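E3 SUMO-protein ligase SIZ1 (Saccharomyces cerevisiae, PDB 3I2D) acts as a SUMO E3 ligase that promotes attachment of SUMO (Smt3) to septins and PCNA, using an SP-RING zinc finger that interacts with the E2 enzyme UBC9. Local coordinates at residues 68-74 against 120-124; 157-162 against 284-288. The contacts are given in a common frame with arbitrary orientation. Numbering follows the deposited sequence.

Overall arrangement
From the N terminus, contact 1 comes first: the loop 68-74, leading into strand 74-90, is packed against by the later strand 117-125, closing a 45-residue excursion within the PINIT domain. The chain then passes through residues 157-162, still in the PINIT domain, which are met 121 residues on by 284-288 of the SP-RING zinc finger, so contact 2 closes a longer excursion. The two lie in series, neither nested nor crossed, with centres about 12 Å apart. They nevertheless touch: Phe73 CE1 lies 3.5 Å from Leu284 N, and Tyr74 CE2 lies 3.6 Å from Phe159 CZ. Contact 1 thus lies within the PINIT domain, while contact 2 joins it to the SP-RING.

Contact 1: residues 68-74 against 120-124; sequences FKESPFY and YLFSG
No hydrogen bond links residues 68-74 to 120-124; aromatic packing, partly against backbone, joins them. Segment 120-124 is extended strand, whereas 68-74 is an irregular arc ending in a type I turn from Ser71 to Tyr74. The nearest CA pairs are Phe68-Gly124 at 7.7 Å and Tyr74-Tyr120 at 9.9 Å; the arc's end residues, Phe68 and Tyr74, both touch the central Phe122 with their side chains.

Phe68 (chi1 m) receives a CH-pi contact from Phe122 CB, 3.8 Å from its ring centroid. Tyr120 (m) directs its ring edge at the face of Tyr74 (p), a T-shaped pair with centroids 5.8 Å apart and planes at 78°. Tyr74 OH reaches Phe122 CE2 at 3.6 Å.

Backbone fit matters beside Phe68: its CE2 is 3.3 Å from Ser123 O and 3.8 Å from Gly124 N, and an ideal CB on Gly124 would clash, 2.8 Å from Phe68 CE2. Phe68, Tyr74, Tyr120 and Phe122 form a buried aromatic cluster between loop and antiparallel PINIT-domain sheet, in which strand 195-204 separates 74-90 from 117-125.

Contact 2: residues 157-162 against 284-288; sequences RGFKSK and LQIPT
This is an interdomain contact between a PINIT-domain loop, 157-162, and residues 284-288, at the C-terminal side of helix 276-285; its hydrogen bonds are all backbone to backbone, with side chains packed round them. The segments run in the same sense, with nearest CA pairs Gly158-Gln285 at 4.5 Å and Ser161-Ile286 at 5.0 Å. Successive loop amides point at the carbonyls of Leu284 and Gln285: Phe159 N donates to Leu284 O (2.8 Å, 160°), Lys160 N to Gln285 O (2.9 Å), and Ser161 N weakly to Gln285 O (3.3 Å). These bonds join the PINIT domain to the SP-RING zinc finger. The left-handed conformation of Phe159 (phi/psi 41/49) turns the chain between the first two donors. Gly158 CA comes within 3.3 Å of Leu284 O in a CA-H...O contact, and an ideal CB there would lie 2.1 Å from that oxygen.

Leu284 (t,p) packs CD1 over one face of the Arg157 guanidinium, 3.8 Å from Arg157 CZ, while Arg157 NH2 hydrogen-bonds to Ile205 O. Pro287 CG lies 4.2 Å from Phe159 CD2 and 3.9 Å from Lys162 CE. Ser161 (p) places OG 3.2 Å from Pro287 CD.

Contact 1: residues 68-74 against 120-124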
ATOM      1  N   PHE A  68       6.507  10.604   4.388  1.00 48.84           N
ATOM      2  CA  PHE A  68       5.211  10.210   3.872  1.00 50.08           C
ATOM      3  C   PHE A  68       4.722   8.851   4.344  1.00 50.59           C
ATOM      4  O   PHE A  68       5.501   7.910   4.451  1.00 50.45           O
ATOM      5  CB  PHE A  68       5.224  10.262   2.348  1.00 44.66           C
ATOM      6  CG  PHE A  68       5.483  11.630   1.808  1.00 48.24           C
ATOM      7  CD1 PHE A  68       6.753  11.993   1.374  1.00 46.36           C
ATOM      8  CD2 PHE A  68       4.475  12.586   1.799  1.00 48.57           C
ATOM      9  CE1 PHE A  68       7.019  13.285   0.944  1.00 42.86           C
ATOM     10  CE2 PHE A  68       4.736  13.883   1.369  1.00 48.02           C
ATOM     11  CZ  PHE A  68       6.015  14.228   0.942  1.00 43.92           C
ATOM     12  N   LYS A  69       3.422   8.769   4.635  1.00 52.39           N
ATOM     13  CA  LYS A  69       2.805   7.522   5.057  1.00 55.97           C
ATOM     14  C   LYS A  69       3.185   6.475   4.025  1.00 54.04           C
ATOM     15  O   LYS A  69       3.002   6.671   2.816  1.00 50.47           O
ATOM     16  CB  LYS A  69       1.282   7.641   5.094  1.00 56.21           C
ATOM     17  CG  LYS A  69       0.728   8.520   6.186  1.00 68.35           C
ATOM     18  CD  LYS A  69      -0.791   8.377   6.246  1.00 74.58           C
ATOM     19  CE  LYS A  69      -1.424   9.378   7.202  1.00 75.41           C
ATOM     20  NZ  LYS A  69      -2.901   9.189   7.279  1.00 79.78           N
ATOM     21  N   GLU A  70       3.696   5.356   4.508  1.00 51.94           N
ATOM     22  CA  GLU A  70       4.125   4.294   3.624  1.00 56.01           C
ATOM     23  C   GLU A  70       3.023   3.406   3.079  1.00 48.95           C
ATOM     24  O   GLU A  70       1.887   3.413   3.539  1.00 42.15           O
ATOM     25  CB  GLU A  70       5.162   3.420   4.330  1.00 62.60           C
ATOM     26  CG  GLU A  70       6.447   4.137   4.697  1.00 71.14           C
ATOM     27  CD  GLU A  70       7.061   3.555   5.945  1.00 79.82           C
ATOM     28  OE1 GLU A  70       7.234   2.318   5.987  1.00 85.89           O
ATOM     29  OE2 GLU A  70       7.359   4.328   6.884  1.00 83.72           O
ATOM     30  N   SER A  71       3.401   2.660   2.052  1.00 47.40           N
ATOM     31  CA  SER A  71       2.548   1.697   1.401  1.00 43.19           C
ATOM     32  C   SER A  71       3.468   0.524   1.154  1.00 48.26           C
ATOM     33  O   SER A  71       4.632   0.702   0.788  1.00 47.19           O
ATOM     34  CB  SER A  71       2.053   2.222   0.066  1.00 45.63           C
ATOM     35  OG  SER A  71       1.321   1.216  -0.607  1.00 55.20           O
ATOM     36  N   PRO A  72       2.976  -0.695   1.371  1.00 51.64           N
ATOM     37  CA  PRO A  72       3.844  -1.846   1.132  1.00 48.80           C
ATOM     38  C   PRO A  72       4.045  -2.103  -0.361  1.00 49.05           C
ATOM     39  O   PRO A  72       4.789  -3.015  -0.732  1.00 56.73           O
ATOM     40  CB  PRO A  72       3.099  -2.983   1.822  1.00 46.24           C
ATOM     41  CG  PRO A  72       1.664  -2.591   1.631  1.00 43.03           C
ATOM     42  CD  PRO A  72       1.686  -1.114   1.943  1.00 52.06           C
ATOM     43  N   PHE A  73       3.406  -1.293  -1.211  1.00 47.09           N
ATOM     44  CA  PHE A  73       3.515  -1.464  -2.666  1.00 52.33           C
ATOM     45  C   PHE A  73       4.648  -0.719  -3.362  1.00 52.67           C
ATOM     46  O   PHE A  73       4.880  -0.898  -4.555  1.00 52.49           O
ATOM     47  CB  PHE A  73       2.179  -1.149  -3.347  1.00 42.69           C
ATOM     48  CG  PHE A  73       1.122  -2.153  -3.044  1.00 51.04           C
ATOM     49  CD1 PHE A  73       0.045  -1.827  -2.221  1.00 47.55           C
ATOM     50  CD2 PHE A  73       1.238  -3.454  -3.517  1.00 45.66           C
ATOM     51  CE1 PHE A  73      -0.893  -2.781  -1.870  1.00 48.90           C
ATOM     52  CE2 PHE A  73       0.302  -4.422  -3.171  1.00 46.51           C
ATOM     53  CZ  PHE A  73      -0.766  -4.085  -2.346  1.00 49.16           C
ATOM     54  N   TYR A  74       5.339   0.136  -2.626  1.00 50.97           N
ATOM     55  CA  TYR A  74       6.482   0.819  -3.189  1.00 48.32           C
ATOM     56  C   TYR A  74       7.399   1.194  -2.034  1.00 50.39           C
ATOM     57  O   TYR A  74       6.948   1.389  -0.904  1.00 55.50           O
ATOM     58  CB  TYR A  74       6.053   2.020  -4.032  1.00 44.02           C
ATOM     59  CG  TYR A  74       5.250   3.088  -3.329  1.00 54.89           C
ATOM     60  CD1 TYR A  74       5.831   3.893  -2.343  1.00 56.24           C
ATOM     61  CD2 TYR A  74       3.927   3.344  -3.697  1.00 50.11           C
ATOM     62  CE1 TYR A  74       5.120   4.927  -1.747  1.00 55.07           C
ATOM     63  CE2 TYR A  74       3.208   4.371  -3.107  1.00 52.23           C
ATOM     64  CZ  TYR A  74       3.808   5.160  -2.130  1.00 58.89           C
ATOM     65  OH  TYR A  74       3.090   6.160  -1.515  1.00 63.58           O
ATOM     66  N   TYR A 120       8.950   8.844  -8.543  1.00 49.86           N
ATOM     67  CA  TYR A 120       7.697   9.392  -8.047  1.00 51.67           C
ATOM     68  C   TYR A 120       7.855  10.781  -7.453  1.00 54.76           C
ATOM     69  O   TYR A 120       8.852  11.091  -6.803  1.00 59.22           O
ATOM     70  CB  TYR A 120       7.100   8.462  -6.982  1.00 47.44           C
ATOM     71  CG  TYR A 120       6.373   7.252  -7.520  1.00 46.07           C
ATOM     72  CD1 TYR A 120       6.391   6.943  -8.884  1.00 50.46           C
ATOM     73  CD2 TYR A 120       5.634   6.430  -6.669  1.00 47.04           C
ATOM     74  CE1 TYR A 120       5.685   5.851  -9.386  1.00 44.05           C
ATOM     75  CE2 TYR A 120       4.925   5.331  -7.160  1.00 45.90           C
ATOM     76  CZ  TYR A 120       4.954   5.054  -8.515  1.00 53.33           C
ATOM     77  OH  TYR A 120       4.241   3.985  -9.003  1.00 57.96           O
ATOM     78  N   LEU A 121       6.875  11.634  -7.687  1.00 51.88           N
ATOM     79  CA  LEU A 121       6.935  12.947  -7.097  1.00 47.30           C
ATOM     80  C   LEU A 121       5.899  12.928  -5.973  1.00 52.02           C
ATOM     81  O   LEU A 121       4.756  12.502  -6.173  1.00 47.34           O
ATOM     82  CB  LEU A 121       6.594  14.005  -8.127  1.00 49.46           C
ATOM     83  CG  LEU A 121       6.605  15.435  -7.603  1.00 51.06           C
ATOM     84  CD1 LEU A 121       7.957  15.764  -6.981  1.00 37.24           C
ATOM     85  CD2 LEU A 121       6.268  16.363  -8.756  1.00 50.40           C
ATOM     86  N   PHE A 122       6.320  13.335  -4.781  1.00 49.04           N
ATOM     87  CA  PHE A 122       5.428  13.370  -3.628  1.00 52.99           C
ATOM     88  C   PHE A 122       5.161  14.809  -3.239  1.00 51.98           C
ATOM     89  O   PHE A 122       5.937  15.706  -3.570  1.00 52.34           O
ATOM     90  CB  PHE A 122       6.042  12.666  -2.408  1.00 50.06           C
ATOM     91  CG  PHE A 122       6.095  11.177  -2.526  1.00 57.76           C
ATOM     92  CD1 PHE A 122       7.003  10.566  -3.381  1.00 55.81           C
ATOM     93  CD2 PHE A 122       5.231  10.384  -1.787  1.00 56.05           C
ATOM     94  CE1 PHE A 122       7.046   9.198  -3.498  1.00 47.41           C
ATOM     95  CE2 PHE A 122       5.264   9.008  -1.899  1.00 53.24           C
ATOM     96  CZ  PHE A 122       6.176   8.414  -2.756  1.00 57.05           C
ATOM     97  N   SER A 123       4.068  15.016  -2.519  1.00 44.56           N
ATOM     98  CA  SER A 123       3.718  16.336  -2.059  1.00 41.87           C
ATOM     99  C   SER A 123       3.080  16.206  -0.702  1.00 42.04           C
ATOM    100  O   SER A 123       2.364  15.259  -0.445  1.00 46.60           O
ATOM    101  CB  SER A 123       2.743  16.985  -3.023  1.00 43.57           C
ATOM    102  OG  SER A 123       2.350  18.256  -2.550  1.00 53.89           O
ATOM    103  N   GLY A 124       3.350  17.158   0.176  1.00 45.20           N
ATOM    104  CA  GLY A 124       2.765  17.132   1.500  1.00 44.57           C
ATOM    105  C   GLY A 124       2.704  18.552   2.010  1.00 41.91           C
ATOM    106  O   GLY A 124       3.349  19.429   1.455  1.00 48.09           O
TER

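Contact 2: residues 157-162 against 284-288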
ATOM      1  N   ARG A 157       0.587   3.130 -11.099  1.00 53.92           N
ATOM      2  CA  ARG A 157       0.259   1.720 -10.962  1.00 55.05           C
ATOM      3  C   ARG A 157      -1.104   1.366 -10.368  1.00 60.29           C
ATOM      4  O   ARG A 157      -1.971   0.836 -11.073  1.00 67.76           O
ATOM      5  CB  ARG A 157       1.343   1.003 -10.172  1.00 53.61           C
ATOM      6  CG  ARG A 157       1.161  -0.490 -10.185  1.00 46.10           C
ATOM      7  CD  ARG A 157       2.482  -1.170 -10.113  1.00 50.21           C
ATOM      8  NE  ARG A 157       2.770  -1.740  -8.803  1.00 59.83           N
ATOM      9  CZ  ARG A 157       2.861  -1.053  -7.671  1.00 53.97           C
ATOM     10  NH1 ARG A 157       2.672   0.265  -7.656  1.00 54.92           N
ATOM     11  NH2 ARG A 157       3.197  -1.692  -6.561  1.00 46.87           N
ATOM     12  N   GLY A 158      -1.305   1.615  -9.079  1.00 55.41           N
ATOM     13  CA  GLY A 158      -2.596   1.271  -8.509  1.00 51.24           C
ATOM     14  C   GLY A 158      -3.278   2.498  -7.966  1.00 49.98           C
ATOM     15  O   GLY A 158      -3.489   3.467  -8.687  1.00 47.94           O
ATOM     16  N   PHE A 159      -3.628   2.449  -6.687  1.00 49.84           N
ATOM     17  CA  PHE A 159      -4.263   3.572  -6.015  1.00 50.60           C
ATOM     18  C   PHE A 159      -5.309   4.264  -6.869  1.00 49.50           C
ATOM     19  O   PHE A 159      -5.310   5.488  -6.976  1.00 54.35           O
ATOM     20  CB  PHE A 159      -3.185   4.570  -5.604  1.00 45.65           C
ATOM     21  CG  PHE A 159      -2.022   3.930  -4.916  1.00 55.94           C
ATOM     22  CD1 PHE A 159      -0.961   3.424  -5.649  1.00 56.90           C
ATOM     23  CD2 PHE A 159      -2.010   3.787  -3.529  1.00 60.79           C
ATOM     24  CE1 PHE A 159       0.096   2.785  -5.012  1.00 58.66           C
ATOM     25  CE2 PHE A 159      -0.959   3.148  -2.883  1.00 56.39           C
ATOM     26  CZ  PHE A 159       0.095   2.646  -3.626  1.00 60.00           C
ATOM     27  N   LYS A 160      -6.214   3.495  -7.467  1.00 44.77           N
ATOM     28  CA  LYS A 160      -7.216   4.109  -8.320  1.00 47.31           C
ATOM     29  C   LYS A 160      -8.379   4.665  -7.504  1.00 42.15           C
ATOM     30  O   LYS A 160      -9.194   5.431  -8.006  1.00 46.83           O
ATOM     31  CB  LYS A 160      -7.710   3.113  -9.384  1.00 41.47           C
ATOM     32  CG  LYS A 160      -8.515   1.984  -8.839  1.00 52.33           C
ATOM     33  CD  LYS A 160      -9.427   1.370  -9.898  1.00 58.83           C
ATOM     34  CE  LYS A 160      -8.678   0.525 -10.915  1.00 48.33           C
ATOM     35  NZ  LYS A 160      -9.639  -0.402 -11.588  1.00 42.93           N
ATOM     36  N   SER A 161      -8.434   4.286  -6.236  1.00 47.06           N
ATOM     37  CA  SER A 161      -9.479   4.745  -5.322  1.00 44.22           C
ATOM     38  C   SER A 161      -9.122   6.115  -4.748  1.00 47.57           C
ATOM     39  O   SER A 161      -9.972   6.800  -4.185  1.00 49.29           O
ATOM     40  CB  SER A 161      -9.609   3.781  -4.154  1.00 44.39           C
ATOM     41  OG  SER A 161      -8.457   3.891  -3.330  1.00 45.41           O
ATOM     42  N   LYS A 162      -7.860   6.502  -4.879  1.00 47.81           N
ATOM     43  CA  LYS A 162      -7.395   7.772  -4.352  1.00 49.90           C
ATOM     44  C   LYS A 162      -7.385   8.835  -5.438  1.00 54.04           C
ATOM     45  O   LYS A 162      -6.841   8.621  -6.527  1.00 52.37           O
ATOM     46  CB  LYS A 162      -5.968   7.628  -3.830  1.00 52.92           C
ATOM     47  CG  LYS A 162      -5.741   6.588  -2.761  1.00 51.22           C
ATOM     48  CD  LYS A 162      -5.941   7.171  -1.383  1.00 52.89           C
ATOM     49  CE  LYS A 162      -5.202   6.344  -0.356  1.00 56.30           C
ATOM     50  NZ  LYS A 162      -3.750   6.262  -0.723  1.00 58.39           N
ATOM     51  N   LEU A 284      -3.903  -3.053  -3.711  1.00 45.93           N
ATOM     52  CA  LEU A 284      -3.090  -2.239  -4.596  1.00 44.53           C
ATOM     53  C   LEU A 284      -3.945  -1.260  -5.375  1.00 45.50           C
ATOM     54  O   LEU A 284      -3.521  -0.148  -5.637  1.00 52.29           O
ATOM     55  CB  LEU A 284      -2.292  -3.109  -5.562  1.00 46.56           C
ATOM     56  CG  LEU A 284      -1.643  -2.328  -6.706  1.00 50.41           C
ATOM     57  CD1 LEU A 284      -0.577  -1.374  -6.167  1.00 42.46           C
ATOM     58  CD2 LEU A 284      -1.065  -3.304  -7.700  1.00 37.08           C
ATOM     59  N   GLN A 285      -5.155  -1.667  -5.737  1.00 41.17           N
ATOM     60  CA  GLN A 285      -6.049  -0.806  -6.489  1.00 38.66           C
ATOM     61  C   GLN A 285      -6.881   0.100  -5.585  1.00 46.01           C
ATOM     62  O   GLN A 285      -7.072   1.288  -5.867  1.00 50.33           O
ATOM     63  CB  GLN A 285      -7.018  -1.640  -7.319  1.00 38.90           C
ATOM     64  CG  GLN A 285      -6.381  -2.556  -8.338  1.00 41.08           C
ATOM     65  CD  GLN A 285      -5.424  -1.839  -9.251  1.00 43.09           C
ATOM     66  OE1 GLN A 285      -5.642  -0.694  -9.626  1.00 44.25           O
ATOM     67  NE2 GLN A 285      -4.356  -2.518  -9.621  1.00 53.60           N
ATOM     68  N   ILE A 286      -7.383  -0.475  -4.502  1.00 43.83           N
ATOM     69  CA  ILE A 286      -8.245   0.238  -3.563  1.00 46.80           C
ATOM     70  C   ILE A 286      -7.763  -0.015  -2.127  1.00 43.87           C
ATOM     71  O   ILE A 286      -8.322  -0.843  -1.417  1.00 43.43           O
ATOM     72  CB  ILE A 286      -9.702  -0.273  -3.753  1.00 44.48           C
ATOM     73  CG1 ILE A 286     -10.095  -0.110  -5.225  1.00 45.16           C
ATOM     74  CG2 ILE A 286     -10.665   0.486  -2.856  1.00 38.60           C
ATOM     75  CD1 ILE A 286     -11.267  -0.958  -5.676  1.00 35.83           C
ATOM     76  N   PRO A 287      -6.720   0.706  -1.689  1.00 45.71           N
ATOM     77  CA  PRO A 287      -6.105   0.598  -0.356  1.00 48.79           C
ATOM     78  C   PRO A 287      -6.982   0.956   0.832  1.00 49.79           C
ATOM     79  O   PRO A 287      -7.039   2.105   1.251  1.00 57.21           O
ATOM     80  CB  PRO A 287      -4.887   1.511  -0.467  1.00 39.91           C
ATOM     81  CG  PRO A 287      -5.396   2.589  -1.357  1.00 44.28           C
ATOM     82  CD  PRO A 287      -6.117   1.818  -2.442  1.00 47.21           C
ATOM     83  N   THR A 288      -7.651  -0.054   1.369  1.00 52.41           N
ATOM     84  CA  THR A 288      -8.525   0.093   2.514  1.00 50.08           C
ATOM     85  C   THR A 288      -7.877  -0.578   3.719  1.00 53.32           C
ATOM     86  O   THR A 288      -8.023  -0.121   4.841  1.00 56.09           O
ATOM     87  CB  THR A 288      -9.859  -0.591   2.261  1.00 51.74           C
ATOM     88  OG1 THR A 288      -9.645  -2.005   2.107  1.00 48.45           O
ATOM     89  CG2 THR A 288     -10.501  -0.026   1.015  1.00 38.40           C
TER